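Local coordinates for protein acetylxylan esterase / glucomannan deacetylase (PDB 2WAA) that removes acetyl groups from acetylated xylan and glucomannan, and so takes part in the breakdown of plant cell wall polysaccharides, at residues Ser306-Asp311 with Lys319-Ala324; Leu270-Ile275 with Asp279-Leu284; Trp161-Arg164 with Gly168-Thr171. All coordinates share one frame; numbering follows the deposited sequence.

Contact 1. Residues Ser306-Asp311 with Lys319-Ala324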
loop_
_atom_site.group_PDB
_atom_site.type_symbol
_atom_site.label_atom_id
_atom_site.label_comp_id
_atom_site.label_asym_id
_atom_site.label_seq_id
_atom_site.Cartn_x
_atom_site.Cartn_y
_atom_site.Cartn_z
ATOM N N SER A 306 -0.529 -19.886 -4.570
ATOM C CA SER A 306 0.012 -20.907 -3.716
ATOM C C SER A 306 -0.130 -20.428 -2.296
ATOM O O SER A 306 -0.074 -19.238 -2.033
ATOM C CB SER A 306 1.520 -21.098 -3.986
ATOM O OG SER A 306 1.688 -21.733 -5.241
ATOM N N HIS A 307 -0.183 -21.367 -1.380
ATOM C CA HIS A 307 0.033 -21.034 0.030
ATOM C C HIS A 307 1.515 -20.824 0.296
ATOM O O HIS A 307 2.354 -21.591 -0.187
ATOM C CB HIS A 307 -0.483 -22.206 0.881
ATOM C CG HIS A 307 -0.006 -22.186 2.304
ATOM N ND1 HIS A 307 -0.476 -21.290 3.231
ATOM C CD2 HIS A 307 0.822 -23.029 2.981
ATOM C CE1 HIS A 307 0.072 -21.544 4.414
ATOM N NE2 HIS A 307 0.866 -22.590 4.287
ATOM N N HIS A 308 1.860 -19.777 1.055
ATOM C CA HIS A 308 3.230 -19.607 1.544
ATOM C C HIS A 308 3.214 -19.626 3.044
ATOM O O HIS A 308 2.419 -18.939 3.658
ATOM C CB HIS A 308 3.822 -18.304 1.010
ATOM C CG HIS A 308 3.918 -18.298 -0.478
ATOM N ND1 HIS A 308 4.962 -18.904 -1.153
ATOM C CD2 HIS A 308 3.063 -17.845 -1.425
ATOM C CE1 HIS A 308 4.762 -18.789 -2.452
ATOM N NE2 HIS A 308 3.618 -18.155 -2.648
ATOM N N PRO A 309 4.084 -20.444 3.651
ATOM C CA PRO A 309 3.917 -20.715 5.068
ATOM C C PRO A 309 4.640 -19.766 6.012
ATOM O O PRO A 309 4.574 -19.978 7.204
ATOM C CB PRO A 309 4.492 -22.144 5.202
ATOM C CG PRO A 309 5.638 -22.110 4.247
ATOM C CD PRO A 309 4.997 -21.418 3.019
ATOM N N GLY A 310 5.346 -18.749 5.526
ATOM C CA GLY A 310 6.163 -17.955 6.429
ATOM C C GLY A 310 7.398 -18.738 6.862
ATOM O O GLY A 310 7.967 -19.480 6.072
ATOM N N ASP A 311 7.823 -18.569 8.106
ATOM C CA ASP A 311 8.966 -19.364 8.622
ATOM C C ASP A 311 8.774 -19.553 10.109
ATOM O O ASP A 311 7.715 -19.207 10.644
ATOM C CB ASP A 311 10.345 -18.757 8.285
ATOM C CG ASP A 311 10.613 -17.403 8.958
ATOM O OD1 ASP A 311 9.880 -16.959 9.872
ATOM O OD2 ASP A 311 11.608 -16.763 8.543
ATOM N N LYS A 319 10.024 -12.397 2.889
ATOM C CA LYS A 319 10.463 -11.617 1.734
ATOM C C LYS A 319 10.592 -12.498 0.506
ATOM O O LYS A 319 10.096 -12.128 -0.564
ATOM C CB LYS A 319 11.804 -10.930 2.038
ATOM C CG LYS A 319 12.410 -10.143 0.820
ATOM C CD LYS A 319 13.683 -9.361 1.235
ATOM C CE LYS A 319 13.265 -8.289 2.289
ATOM N NZ LYS A 319 14.377 -7.401 2.928
ATOM N N ASP A 320 11.235 -13.658 0.601
ATOM C CA ASP A 320 11.329 -14.466 -0.631
ATOM C C ASP A 320 9.963 -15.016 -1.102
ATOM O O ASP A 320 9.729 -15.188 -2.290
ATOM C CB ASP A 320 12.313 -15.613 -0.448
ATOM C CG ASP A 320 13.740 -15.117 -0.393
ATOM O OD1 ASP A 320 14.016 -13.990 -0.891
ATOM O OD2 ASP A 320 14.587 -15.859 0.152
ATOM N N GLN A 321 9.084 -15.317 -0.149
ATOM C CA GLN A 321 7.734 -15.722 -0.496
ATOM C C GLN A 321 6.950 -14.597 -1.205
ATOM O O GLN A 321 6.209 -14.850 -2.161
ATOM C CB GLN A 321 7.005 -16.219 0.733
ATOM C CG GLN A 321 7.580 -17.605 1.157
ATOM C CD GLN A 321 7.267 -18.005 2.568
ATOM O OE1 GLN A 321 6.502 -17.338 3.289
ATOM N NE2 GLN A 321 7.877 -19.112 2.996
ATOM N N HIS A 322 7.076 -13.364 -0.726
ATOM C CA HIS A 322 6.454 -12.240 -1.456
ATOM C C HIS A 322 6.957 -12.154 -2.897
ATOM O O HIS A 322 6.209 -11.864 -3.807
ATOM C CB HIS A 322 6.724 -10.923 -0.734
ATOM C CG HIS A 322 5.723 -10.611 0.335
ATOM N ND1 HIS A 322 4.638 -9.784 0.126
ATOM C CD2 HIS A 322 5.643 -11.030 1.626
ATOM C CE1 HIS A 322 3.914 -9.715 1.237
ATOM N NE2 HIS A 322 4.504 -10.462 2.171
ATOM N N ALA A 323 8.262 -12.369 -3.107
ATOM C CA ALA A 323 8.798 -12.377 -4.469
ATOM C C ALA A 323 8.155 -13.501 -5.284
ATOM O O ALA A 323 7.755 -13.290 -6.437
ATOM C CB ALA A 323 10.345 -12.537 -4.422
ATOM N N ALA A 324 7.987 -14.666 -4.651
ATOM C CA ALA A 324 7.333 -15.800 -5.335
ATOM C C ALA A 324 5.888 -15.442 -5.682
ATOM O O ALA A 324 5.393 -15.791 -6.765
ATOM C CB ALA A 324 7.398 -17.063 -4.490
#

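Contact 2. Residues Leu270-Ile275 with Asp279-Leu284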
loop_
_atom_site.group_PDB
_atom_site.type_symbol
_atom_site.label_atom_id
_atom_site.label_comp_id
_atom_site.label_asym_id
_atom_site.label_seq_id
_atom_site.Cartn_x
_atom_site.Cartn_y
_atom_site.Cartn_z
ATOM N N LEU A 270 -10.112 -11.250 -7.987
ATOM C CA LEU A 270 -10.261 -11.702 -6.631
ATOM C C LEU A 270 -9.285 -12.828 -6.383
ATOM O O LEU A 270 -9.044 -13.660 -7.258
ATOM C CB LEU A 270 -11.692 -12.221 -6.365
ATOM C CG LEU A 270 -12.789 -11.257 -6.826
ATOM C CD1 LEU A 270 -14.162 -11.823 -6.495
ATOM C CD2 LEU A 270 -12.584 -9.947 -6.115
ATOM N N THR A 271 -8.712 -12.857 -5.192
ATOM C CA THR A 271 -7.800 -13.957 -4.865
ATOM C C THR A 271 -7.882 -14.249 -3.368
ATOM O O THR A 271 -8.160 -13.341 -2.576
ATOM C CB THR A 271 -6.321 -13.593 -5.279
ATOM O OG1 THR A 271 -5.485 -14.681 -4.893
ATOM C CG2 THR A 271 -5.843 -12.419 -4.518
ATOM N N GLU A 272 -7.659 -15.502 -2.971
ATOM C CA GLU A 272 -7.770 -15.868 -1.549
ATOM C C GLU A 272 -6.549 -15.493 -0.714
ATOM O O GLU A 272 -6.570 -15.583 0.487
ATOM C CB GLU A 272 -8.046 -17.383 -1.409
ATOM C CG GLU A 272 -6.877 -18.299 -1.765
ATOM C CD GLU A 272 -6.792 -18.661 -3.242
ATOM O OE1 GLU A 272 -7.395 -17.983 -4.099
ATOM O OE2 GLU A 272 -6.083 -19.640 -3.562
ATOM N N GLY A 273 -5.457 -15.143 -1.367
ATOM C CA GLY A 273 -4.253 -14.797 -0.631
ATOM C C GLY A 273 -3.389 -16.014 -0.270
ATOM O O GLY A 273 -3.739 -17.187 -0.551
ATOM N N ALA A 274 -2.266 -15.725 0.365
ATOM C CA ALA A 274 -1.232 -16.730 0.590
ATOM C C ALA A 274 -1.242 -17.429 1.936
ATOM O O ALA A 274 -0.529 -18.423 2.096
ATOM C CB ALA A 274 0.143 -16.088 0.417
ATOM N N ILE A 275 -1.930 -16.878 2.929
ATOM C CA ILE A 275 -1.824 -17.462 4.284
ATOM C C ILE A 275 -2.741 -18.688 4.473
ATOM O O ILE A 275 -2.293 -19.697 5.041
ATOM C CB ILE A 275 -2.087 -16.401 5.395
ATOM C CG1 ILE A 275 -0.894 -15.428 5.423
ATOM C CG2 ILE A 275 -2.240 -17.096 6.714
ATOM C CD1 ILE A 275 -1.115 -14.254 6.362
ATOM N N ASP A 279 -8.549 -26.621 4.216
ATOM C CA ASP A 279 -9.989 -26.471 4.101
ATOM C C ASP A 279 -10.360 -25.011 4.046
ATOM O O ASP A 279 -11.300 -24.643 3.348
ATOM C CB ASP A 279 -10.774 -27.089 5.292
ATOM C CG ASP A 279 -10.659 -28.631 5.365
ATOM O OD1 ASP A 279 -10.284 -29.280 4.355
ATOM O OD2 ASP A 279 -10.957 -29.176 6.461
ATOM N N LYS A 280 -9.668 -24.192 4.820
ATOM C CA LYS A 280 -10.030 -22.776 4.829
ATOM C C LYS A 280 -9.756 -22.114 3.474
ATOM O O LYS A 280 -10.580 -21.340 2.965
ATOM C CB LYS A 280 -9.272 -22.078 5.923
ATOM C CG LYS A 280 -9.892 -22.451 7.266
ATOM C CD LYS A 280 -9.048 -21.806 8.387
ATOM C CE LYS A 280 -9.794 -21.951 9.740
ATOM N NZ LYS A 280 -8.946 -21.395 10.853
ATOM N N LYS A 281 -8.598 -22.406 2.905
ATOM C CA LYS A 281 -8.288 -21.940 1.563
ATOM C C LYS A 281 -9.352 -22.417 0.567
ATOM O O LYS A 281 -9.876 -21.642 -0.229
ATOM C CB LYS A 281 -6.906 -22.445 1.155
ATOM C CG LYS A 281 -6.452 -21.996 -0.249
ATOM C CD LYS A 281 -5.040 -22.624 -0.483
ATOM C CE LYS A 281 -4.573 -22.396 -1.924
ATOM N NZ LYS A 281 -4.125 -21.039 -2.153
ATOM N N ALA A 282 -9.651 -23.717 0.571
ATOM C CA ALA A 282 -10.598 -24.235 -0.419
ATOM C C ALA A 282 -11.968 -23.556 -0.266
ATOM O O ALA A 282 -12.644 -23.324 -1.250
ATOM C CB ALA A 282 -10.717 -25.797 -0.279
ATOM N N ALA A 283 -12.356 -23.250 0.969
ATOM C CA ALA A 283 -13.643 -22.618 1.219
ATOM C C ALA A 283 -13.643 -21.213 0.646
ATOM O O ALA A 283 -14.605 -20.807 -0.012
ATOM C CB ALA A 283 -13.962 -22.580 2.723
ATOM N N LEU A 284 -12.567 -20.460 0.894
ATOM C CA LEU A 284 -12.529 -19.102 0.310
ATOM C C LEU A 284 -12.500 -19.109 -1.220
ATOM O O LEU A 284 -13.146 -18.276 -1.878
ATOM C CB LEU A 284 -11.370 -18.257 0.884
ATOM C CG LEU A 284 -11.296 -16.794 0.393
ATOM C CD1 LEU A 284 -12.683 -16.130 0.501
ATOM C CD2 LEU A 284 -10.255 -15.989 1.203
HETATM O O HOH W 1 -3.089 -19.718 0.063
#

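Contact 3. Residues Trp161-Arg164 with Gly168-Thr171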
loop_
_atom_site.group_PDB
_atom_site.type_symbol
_atom_site.label_atom_id
_atom_site.label_comp_id
_atom_site.label_asym_id
_atom_site.label_seq_id
_atom_site.Cartn_x
_atom_site.Cartn_y
_atom_site.Cartn_z
ATOM N N TRP A 161 8.003 -4.109 8.784
ATOM C CA TRP A 161 7.189 -3.883 7.594
ATOM C C TRP A 161 8.011 -3.338 6.410
ATOM O O TRP A 161 8.853 -2.453 6.579
ATOM C CB TRP A 161 6.077 -2.863 7.905
ATOM C CG TRP A 161 4.832 -3.431 8.544
ATOM C CD1 TRP A 161 3.578 -3.397 8.006
ATOM C CD2 TRP A 161 4.690 -4.042 9.847
ATOM N NE1 TRP A 161 2.668 -3.975 8.866
ATOM C CE2 TRP A 161 3.308 -4.371 10.000
ATOM C CE3 TRP A 161 5.582 -4.345 10.894
ATOM C CZ2 TRP A 161 2.799 -4.997 11.139
ATOM C CZ3 TRP A 161 5.064 -4.952 12.061
ATOM C CH2 TRP A 161 3.689 -5.293 12.152
ATOM N N ASN A 162 7.754 -3.851 5.210
ATOM C CA ASN A 162 8.462 -3.357 4.030
ATOM C C ASN A 162 7.504 -3.295 2.862
ATOM O O ASN A 162 7.070 -4.328 2.365
ATOM C CB ASN A 162 9.638 -4.293 3.760
ATOM C CG ASN A 162 10.514 -3.809 2.627
ATOM O OD1 ASN A 162 10.077 -3.036 1.763
ATOM N ND2 ASN A 162 11.733 -4.346 2.564
ATOM N N ALA A 163 7.157 -2.096 2.403
ATOM C CA ALA A 163 6.164 -1.956 1.325
ATOM C C ALA A 163 6.777 -2.234 -0.053
ATOM O O ALA A 163 6.158 -2.908 -0.890
ATOM C CB ALA A 163 5.568 -0.507 1.355
ATOM N N ARG A 164 7.984 -1.705 -0.291
ATOM C CA ARG A 164 8.636 -1.794 -1.612
ATOM C C ARG A 164 8.806 -3.236 -2.069
ATOM O O ARG A 164 8.774 -3.517 -3.273
ATOM C CB ARG A 164 10.078 -1.237 -1.576
ATOM C CG ARG A 164 10.337 0.217 -1.763
ATOM C CD ARG A 164 11.759 0.596 -1.107
ATOM N NE ARG A 164 12.762 -0.479 -1.266
ATOM C CZ ARG A 164 13.399 -1.159 -0.288
ATOM N NH1 ARG A 164 13.237 -0.936 1.045
ATOM N NH2 ARG A 164 14.242 -2.098 -0.661
ATOM N N GLY A 168 2.502 -6.777 -3.720
ATOM C CA GLY A 168 1.676 -5.780 -4.445
ATOM C C GLY A 168 2.572 -4.768 -5.168
ATOM O O GLY A 168 2.338 -4.465 -6.341
ATOM N N MET A 169 3.613 -4.297 -4.490
ATOM C CA MET A 169 4.539 -3.347 -5.139
ATOM C C MET A 169 5.446 -4.018 -6.181
ATOM O O MET A 169 5.693 -3.432 -7.249
ATOM C CB MET A 169 5.317 -2.506 -4.132
ATOM C CG MET A 169 4.383 -1.702 -3.175
ATOM S SD MET A 169 5.232 -0.229 -2.488
ATOM C CE MET A 169 4.866 1.023 -3.712
ATOM N N LEU A 170 5.871 -5.259 -5.917
ATOM C CA LEU A 170 6.696 -5.983 -6.908
ATOM C C LEU A 170 5.893 -6.281 -8.154
ATOM O O LEU A 170 6.435 -6.164 -9.247
ATOM C CB LEU A 170 7.214 -7.318 -6.346
ATOM C CG LEU A 170 8.215 -7.134 -5.216
ATOM C CD1 LEU A 170 8.517 -8.492 -4.632
ATOM C CD2 LEU A 170 9.462 -6.477 -5.759
ATOM N N THR A 171 4.609 -6.665 -7.995
ATOM C CA THR A 171 3.725 -6.950 -9.108
ATOM C C THR A 171 3.488 -5.677 -9.964
ATOM O O THR A 171 3.562 -5.749 -11.195
ATOM C CB THR A 171 2.399 -7.543 -8.615
ATOM O OG1 THR A 171 2.669 -8.799 -7.937
ATOM C CG2 THR A 171 1.452 -7.792 -9.753
#

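Contact 1. Residues Ser306-Asp311 with Lys319-Ala324
Gln-321, on the first turns of helix 319-337, reaches across to the loop at His-308 to Gly-310 and grips its backbone with both ends of its amide. Its first torsion (chi1 -72°) sets CG beside its own backbone N, and from there the chain runs extended towards the loop. CB lies 3.8 Å from His-308 CB and also near the imidazole. CG comes next, 3.7 Å from His-308 ND1, as the two side chains run antiparallel alongside each other. The amide carbon CD still touches His-308 CB, and then the group divides. OE1 accepts the N-H of Gly-310, with 2.9 Å between Gly-310 N and Gln-321 OE1, in a clearly bent bond (133° at the hydrogen). NE2 gives a straighter bond (157°) to the carbonyl of the same glycine, 3.1 Å from Gln-321 NE2 to Gly-310 O. Because donor and acceptor of one residue are both engaged, the amide cannot flip without losing the pair. OE1 takes a further bond from Thr-318 N just before the helix, so two backbone N-H groups share this oxygen.

The Pro-309 side chain runs roughly at right angles to that of Gln-321, its CD 3.7 Å from Gln-321 NE2. The backbone O of Gln-321 stands over the centre of one face of the His-308 ring; farther along the helix, Ala-324 CB meets His-308 CE1 at 3.8 Å. Beyond the glycine, Asp-311 forms a salt bridge with Arg-150 and accepts the backbone N-H of Asp-314. The loop thus held leads to Asp-314 and His-316, the probable charge-relay residues, in the manner of SGNH (GDSL) hydrolases, where the catalytic Asp and His stand on the loop before the last helix.

Contact 2. Residues Leu270-Ile275 with Asp279-Leu284
Glu-272 and Lys-281 join in a salt bridge that ties the loop after strand 267-270 to helix 278-295. The ammonium lies 2.8 Å from the carboxylate, Lys-281 NZ to Glu-272 OE2, and approaches the anti lone pair of that oxygen, away from OE1. Lys-281 runs extended to CE and bends only at its last torsion (chi4 76°), which swings NZ round to the acid; CE follows at 3.5 Å from Glu-272 OE2. Nearer the backbone, Glu-272 CB packs 3.7 Å from Leu-284 CD2, one helical turn beyond the lysine. Glu-272 therefore presents carbon to the leucine and its acid end to the lysine. Its CG is wedged between the backbone N and carbonyl carbon (chi1 71°), and a second bend at chi2 turns the carboxylate across the lysine chain.

A water extends the grip: it accepts from Lys-281 NZ at 2.8 Å and donates to Gly-273 O at 2.7 Å, bridging the helix to the loop backbone. Lys-281 NZ also donates to Ser-305 O, so its three bonds go to acid, water and carbonyl. The other carboxylate oxygen, Glu-272 OE1, is bonded to the hydroxyl of Tyr-302, which helps fix the rotation of this buried acid; the lysine probably favours its charged form.

Leu-284 also packs against Phe-238 of helix 235-238 and Tyr-248 of helix 245-262. With Tyr-302 at the end of the outermost strand 300-302, next to strand 267-270 in the parallel sheet, the contact lies where the ends of two neighbouring strands meet helix 278-295.

Contact 3. Residues Trp161-Arg164 with Gly168-Thr171
The first torsion of Met-169 (chi1 -57°) lays CG beside its own backbone N, and a nearly extended chi2 carries the sulfur on to the loop at Ala-163. Along this path the thioether chain passes the Ala-163 carbonyl: Met-169 CG is 3.1 Å from Ala-163 O, and Met-169 SD is 3.3 Å from that same oxygen. The sulfur also meets the alanine methyl, with 3.9 Å between Ala-163 CB and Met-169 SD. The carbonyl oxygen crowded by these apolar atoms has a polar partner in the hydroxyl of Ser-166, in the turn leading to the helix.

One residue on, Arg-164 O faces two side chains, with Met-169 CB at 3.7 Å and a methyl of Leu-170, CD2, at 3.9 Å. The arginine side chain starts away from the helix and forms a salt bridge with Asp-66 on strand 63-69.

Met-169 also packs on Val-179 and Leu-181 of strand 177-183, while Leu-170 and Thr-171 touch Ala-326 of helix 319-337. Loop 161-164 thus sits between helix 167-174 and the N-terminal beta domain.

From the N terminus, contact 3 comes first, joining the end of the loop after strand 133-139 to helix 167-174. Contact 2 follows, joining the loop after strand 267-270 to the first turns of helix 278-295, and contact 1 closes the last loop, from beyond strand 300-302 to helix 319-337. The three lie in series, neither nesting nor crossing. Contacts 1 and 2 meet through their loops, where His-308 N probably bonds to Ala-274 O. Contact 1 reaches contact 3 through its helix, as Leu-170 CD1 packs on Ala-323. Contacts 2 and 3 do not touch, their nearest atoms being about 10 Å apart, so contact 1 links them.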